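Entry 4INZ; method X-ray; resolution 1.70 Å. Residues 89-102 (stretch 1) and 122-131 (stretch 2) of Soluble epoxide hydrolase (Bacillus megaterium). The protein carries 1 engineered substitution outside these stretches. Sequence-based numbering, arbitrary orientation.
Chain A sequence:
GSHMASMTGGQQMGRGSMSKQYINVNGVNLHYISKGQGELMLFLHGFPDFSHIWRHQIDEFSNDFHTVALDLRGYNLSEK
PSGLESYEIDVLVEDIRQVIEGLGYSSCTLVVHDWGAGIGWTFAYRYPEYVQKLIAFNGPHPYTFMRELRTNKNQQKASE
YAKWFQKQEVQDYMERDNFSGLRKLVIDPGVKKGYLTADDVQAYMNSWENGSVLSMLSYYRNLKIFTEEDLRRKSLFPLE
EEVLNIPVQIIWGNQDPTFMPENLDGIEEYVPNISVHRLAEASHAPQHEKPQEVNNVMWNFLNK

Stretch 1 89-102: IDVLVEDIRQVIEG
Stretch 2 122-131: TFAYRYPEYV

Helix 89-102 packs across the end of a second helix and the turn and 3-10 segment that follow it, around an apolar centre of valine, isoleucine and aromatic side chains, closed at each end by a charged or polar hydrogen bond.

Stretch 1 is helical from Ile89 to Gly102, with phi/psi near -63/-41 and regular i to i+4 bonds, such as Arg97 N to Val93 O at 3.1 Å. Stretch 2 continues a helix that begins earlier in the chain and runs to Arg126. Tyr127 then leaves helical angles (-129/57), although Tyr127 N still bonds to Phe123 O at 2.7 Å. A 3-10 segment, 128-130, follows, with Tyr130 N bonded to Tyr127 O at 2.8 Å. Val131 is extended (-121/103).

The two helix axes cross at -71° and approach to 10.1 Å. The register is set by Val93 CA and Phe123 CA, 5.7 Å apart, and by Arg97 CA and Tyr130 CA, 7.8 Å apart. Between the stretches 610 Å² is buried, both sides summed. Val93, Ile96, Ile100, Thr122 and Phe123 are buried, which suits their apolar surfaces. Asp90 and Glu101 are exposed, which suits their charges.

Phe123 (chi1 t, chi2 81°) is the centre of the apolar patch. Its flat ring lies against one side of helix 89-102. Ile96 (m, m) covers one ring face, with Ile96 CG2 3.9 Å from the Phe123 ring centroid and almost on the ring normal. Val93 (t) places CG1 3.8 Å from Phe123 CD1. Ile100 (m, t) places CD1 3.7 Å from Phe123 CZ. These residues recur at intervals of three or four, so they share one side of the helix. Val93 also reaches Tyr127 (m, chi2 -90°), with Val93 CG1 3.8 Å from Tyr127 CE2 at the ring edge. Val93 CG2 lies 3.9 Å from Thr122 CG2. Ile89 (t, p) places CG1 4.1 Å from the same Thr122 CG2. Thr122 (m) thus offers a methyl to the contact, while its hydroxyl is bonded elsewhere in the structure.

At the N-terminal end of stretch 1, Asp90 (m) forms a salt bridge with Arg126, whose chain is extended (m, t, t). Arg126 NH1 donates to Asp90 OD1 at 2.8 Å, near the guanidinium plane. Water 1 joins the same pair, donating to Asp90 OD1 at 2.8 Å and accepting from Arg126 NH2 at 3.1 Å.

Towards the other end, Arg97 (t, t, p, chi4 81°) packs its aliphatic part against both Tyr127 and Tyr130. Arg97 CG sits over a face of each ring and makes a CH-pi contact with Tyr130, 4.1 Å from the Tyr130 ring centroid. Arg97 CD is 3.5 Å from Tyr127 CE1. The long aliphatic part of arginine suits a place beside two rings. Glu94 (t, p) holds the charged end by a two-pronged salt bridge: Arg97 NE to Glu94 OE1 and Arg97 NH2 to Glu94 OE2, both 3.0 Å.

Tyr130 (m, chi2 -104°) has the largest area covered by the other stretch. Tyr130 CD1 packs 4.1 Å from Ile100 CG2. Tyr130 OH donates to Glu101 OE2 in a short 2.5 Å hydrogen bond. The end of Glu101 (m, t) turns in to accept that bond.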

# COMPACT_ATOMS: atom_id res chain seq x y z
N ILE A 89 11.89 4.92 4.88
CA ILE A 89 10.82 4.35 5.70
C ILE A 89 10.50 5.16 6.97
O ILE A 89 9.33 5.32 7.30
CB ILE A 89 11.12 2.87 6.08
CG1 ILE A 89 9.91 2.24 6.79
CG2 ILE A 89 12.39 2.77 6.93
CD1 ILE A 89 8.67 2.06 5.88
N ASP A 90 11.51 5.67 7.66
CA ASP A 90 11.23 6.42 8.89
C ASP A 90 10.41 7.67 8.59
O ASP A 90 9.56 8.07 9.39
CB ASP A 90 12.53 6.81 9.61
CG ASP A 90 13.23 5.62 10.25
OD1 ASP A 90 12.64 4.52 10.30
OD2 ASP A 90 14.37 5.79 10.73
N VAL A 91 10.68 8.29 7.44
CA VAL A 91 9.95 9.49 7.03
C VAL A 91 8.50 9.13 6.72
O VAL A 91 7.57 9.80 7.19
CB VAL A 91 10.58 10.14 5.80
CG1 VAL A 91 9.78 11.38 5.39
CG2 VAL A 91 12.03 10.52 6.10
N LEU A 92 8.32 8.07 5.95
CA LEU A 92 6.99 7.61 5.56
C LEU A 92 6.16 7.21 6.78
O LEU A 92 4.96 7.49 6.84
CB LEU A 92 7.11 6.42 4.61
CG LEU A 92 7.87 6.74 3.31
CD1 LEU A 92 8.27 5.48 2.59
CD2 LEU A 92 7.03 7.64 2.40
N VAL A 93 6.79 6.55 7.74
CA VAL A 93 6.11 6.14 8.97
C VAL A 93 5.66 7.35 9.79
O VAL A 93 4.57 7.35 10.36
CB VAL A 93 7.00 5.20 9.83
CG1 VAL A 93 6.45 5.08 11.25
CG2 VAL A 93 7.11 3.82 9.18
N GLU A 94 6.50 8.38 9.83
CA GLU A 94 6.15 9.60 10.55
C GLU A 94 5.00 10.34 9.85
O GLU A 94 4.15 10.95 10.51
CB GLU A 94 7.36 10.52 10.72
CG GLU A 94 7.05 11.86 11.36
CD GLU A 94 6.77 11.78 12.86
OE1 GLU A 94 6.79 10.66 13.43
OE2 GLU A 94 6.54 12.84 13.48
N ASP A 95 4.97 10.29 8.52
CA ASP A 95 3.84 10.85 7.79
C ASP A 95 2.56 10.27 8.35
O ASP A 95 1.61 11.00 8.66
CB ASP A 95 3.91 10.51 6.29
CG ASP A 95 4.87 11.40 5.53
OD1 ASP A 95 5.42 12.35 6.12
OD2 ASP A 95 5.07 11.14 4.32
N ILE A 96 2.52 8.95 8.49
CA ILE A 96 1.30 8.27 8.89
C ILE A 96 0.94 8.64 10.32
O ILE A 96 -0.23 8.87 10.62
CB ILE A 96 1.42 6.73 8.75
CG1 ILE A 96 1.81 6.37 7.31
CG2 ILE A 96 0.11 6.05 9.14
CD1 ILE A 96 0.90 6.97 6.24
N ARG A 97 1.94 8.71 11.19
CA ARG A 97 1.68 9.09 12.57
C ARG A 97 1.04 10.47 12.66
O ARG A 97 0.06 10.66 13.39
CB ARG A 97 2.97 9.07 13.39
CG ARG A 97 2.74 9.02 14.88
CD ARG A 97 4.03 9.31 15.65
NE ARG A 97 4.53 10.65 15.40
CZ ARG A 97 4.07 11.75 16.00
NH1 ARG A 97 3.09 11.65 16.89
NH2 ARG A 97 4.57 12.93 15.70
N GLN A 98 1.59 11.43 11.92
CA GLN A 98 1.10 12.81 11.98
C GLN A 98 -0.26 12.98 11.29
O GLN A 98 -1.05 13.82 11.67
CB GLN A 98 2.12 13.79 11.40
CG GLN A 98 3.42 13.90 12.18
CD GLN A 98 4.22 15.15 11.83
OE1 GLN A 98 3.66 16.13 11.31
NE2 GLN A 98 5.52 15.13 12.09
N VAL A 99 -0.52 12.17 10.27
CA VAL A 99 -1.81 12.23 9.60
C VAL A 99 -2.94 11.83 10.55
O VAL A 99 -3.97 12.50 10.62
CB VAL A 99 -1.84 11.34 8.35
CG1 VAL A 99 -3.28 11.11 7.90
CG2 VAL A 99 -1.01 11.98 7.24
N ILE A 100 -2.73 10.74 11.28
CA ILE A 100 -3.72 10.26 12.24
C ILE A 100 -4.01 11.32 13.30
O ILE A 100 -5.17 11.63 13.61
CB ILE A 100 -3.28 8.93 12.89
CG1 ILE A 100 -3.18 7.83 11.83
CG2 ILE A 100 -4.24 8.52 14.00
CD1 ILE A 100 -2.54 6.54 12.32
N GLU A 101 -2.95 11.90 13.85
CA GLU A 101 -3.11 12.95 14.85
C GLU A 101 -3.65 14.24 14.23
O GLU A 101 -4.47 14.93 14.84
CB GLU A 101 -1.79 13.22 15.56
CG GLU A 101 -1.33 12.07 16.42
CD GLU A 101 -0.31 12.51 17.45
OE1 GLU A 101 0.14 13.68 17.37
OE2 GLU A 101 0.04 11.70 18.33
N GLY A 102 -3.19 14.55 13.03
CA GLY A 102 -3.61 15.77 12.36
C GLY A 102 -5.10 15.78 12.09
O GLY A 102 -5.74 16.84 12.13
N THR A 122 4.86 -1.79 9.03
CA THR A 122 5.94 -1.21 9.82
C THR A 122 5.38 -0.24 10.87
O THR A 122 5.79 -0.26 12.03
CB THR A 122 6.96 -0.50 8.91
OG1 THR A 122 7.50 -1.44 7.97
CG2 THR A 122 8.10 0.09 9.74
N PHE A 123 4.43 0.59 10.45
CA PHE A 123 3.79 1.53 11.37
C PHE A 123 3.05 0.81 12.49
O PHE A 123 3.13 1.22 13.65
CB PHE A 123 2.82 2.45 10.61
CG PHE A 123 2.09 3.40 11.51
CD1 PHE A 123 2.71 4.58 11.93
CD2 PHE A 123 0.82 3.11 11.96
CE1 PHE A 123 2.04 5.46 12.77
CE2 PHE A 123 0.15 3.99 12.80
CZ PHE A 123 0.77 5.16 13.21
N ALA A 124 2.32 -0.25 12.16
CA ALA A 124 1.57 -1.00 13.16
C ALA A 124 2.50 -1.65 14.18
O ALA A 124 2.19 -1.70 15.37
CB ALA A 124 0.68 -2.06 12.50
N TYR A 125 3.64 -2.15 13.71
CA TYR A 125 4.61 -2.77 14.60
C TYR A 125 5.24 -1.75 15.55
O TYR A 125 5.45 -2.02 16.73
CB TYR A 125 5.71 -3.47 13.79
CG TYR A 125 5.45 -4.94 13.52
CD1 TYR A 125 5.91 -5.92 14.40
CD2 TYR A 125 4.76 -5.35 12.38
CE1 TYR A 125 5.68 -7.27 14.15
CE2 TYR A 125 4.53 -6.69 12.13
CZ TYR A 125 4.99 -7.65 13.02
OH TYR A 125 4.76 -8.98 12.76
N ARG A 126 5.54 -0.56 15.03
CA ARG A 126 6.21 0.46 15.82
C ARG A 126 5.24 1.26 16.68
O ARG A 126 5.58 1.68 17.79
CB ARG A 126 7.01 1.40 14.92
CG ARG A 126 8.12 0.73 14.13
CD ARG A 126 8.93 1.75 13.34
NE ARG A 126 10.02 1.13 12.60
CZ ARG A 126 10.79 1.76 11.72
NH1 ARG A 126 10.59 3.05 11.46
NH2 ARG A 126 11.76 1.11 11.09
N TYR A 127 4.03 1.46 16.17
CA TYR A 127 3.02 2.25 16.88
C TYR A 127 1.70 1.49 17.00
O TYR A 127 0.67 1.99 16.55
CB TYR A 127 2.77 3.57 16.15
CG TYR A 127 3.95 4.52 16.11
CD1 TYR A 127 4.14 5.46 17.12
CD2 TYR A 127 4.85 4.51 15.05
CE1 TYR A 127 5.21 6.34 17.08
CE2 TYR A 127 5.92 5.39 15.00
CZ TYR A 127 6.09 6.30 16.02
OH TYR A 127 7.15 7.18 15.98
N PRO A 128 1.73 0.30 17.60
CA PRO A 128 0.52 -0.51 17.67
C PRO A 128 -0.63 0.20 18.38
O PRO A 128 -1.79 -0.14 18.14
CB PRO A 128 0.96 -1.75 18.46
CG PRO A 128 2.19 -1.31 19.20
CD PRO A 128 2.86 -0.34 18.29
N GLU A 129 -0.32 1.18 19.22
CA GLU A 129 -1.36 1.90 19.95
C GLU A 129 -2.14 2.85 19.03
O GLU A 129 -3.22 3.33 19.40
CB GLU A 129 -0.77 2.65 21.15
CG GLU A 129 0.07 3.87 20.81
CD GLU A 129 1.52 3.55 20.47
OE1 GLU A 129 1.88 2.35 20.42
OE2 GLU A 129 2.30 4.50 20.26
N TYR A 130 -1.61 3.10 17.84
CA TYR A 130 -2.28 3.97 16.88
C TYR A 130 -3.19 3.15 15.96
O TYR A 130 -3.95 3.71 15.17
CB TYR A 130 -1.26 4.70 16.02
CG TYR A 130 -0.66 5.95 16.62
CD1 TYR A 130 -1.05 7.22 16.20
CD2 TYR A 130 0.33 5.87 17.60
CE1 TYR A 130 -0.49 8.37 16.74
CE2 TYR A 130 0.90 7.01 18.14
CZ TYR A 130 0.48 8.25 17.72
OH TYR A 130 1.06 9.39 18.26
N VAL A 131 -3.11 1.83 16.06
CA VAL A 131 -3.84 0.95 15.15
C VAL A 131 -4.81 0.01 15.87
O VAL A 131 -4.39 -0.99 16.46
CB VAL A 131 -2.86 0.12 14.28
CG1 VAL A 131 -3.63 -0.66 13.23
CG2 VAL A 131 -1.84 1.03 13.63
O HOH W 1 14.41 2.35 9.95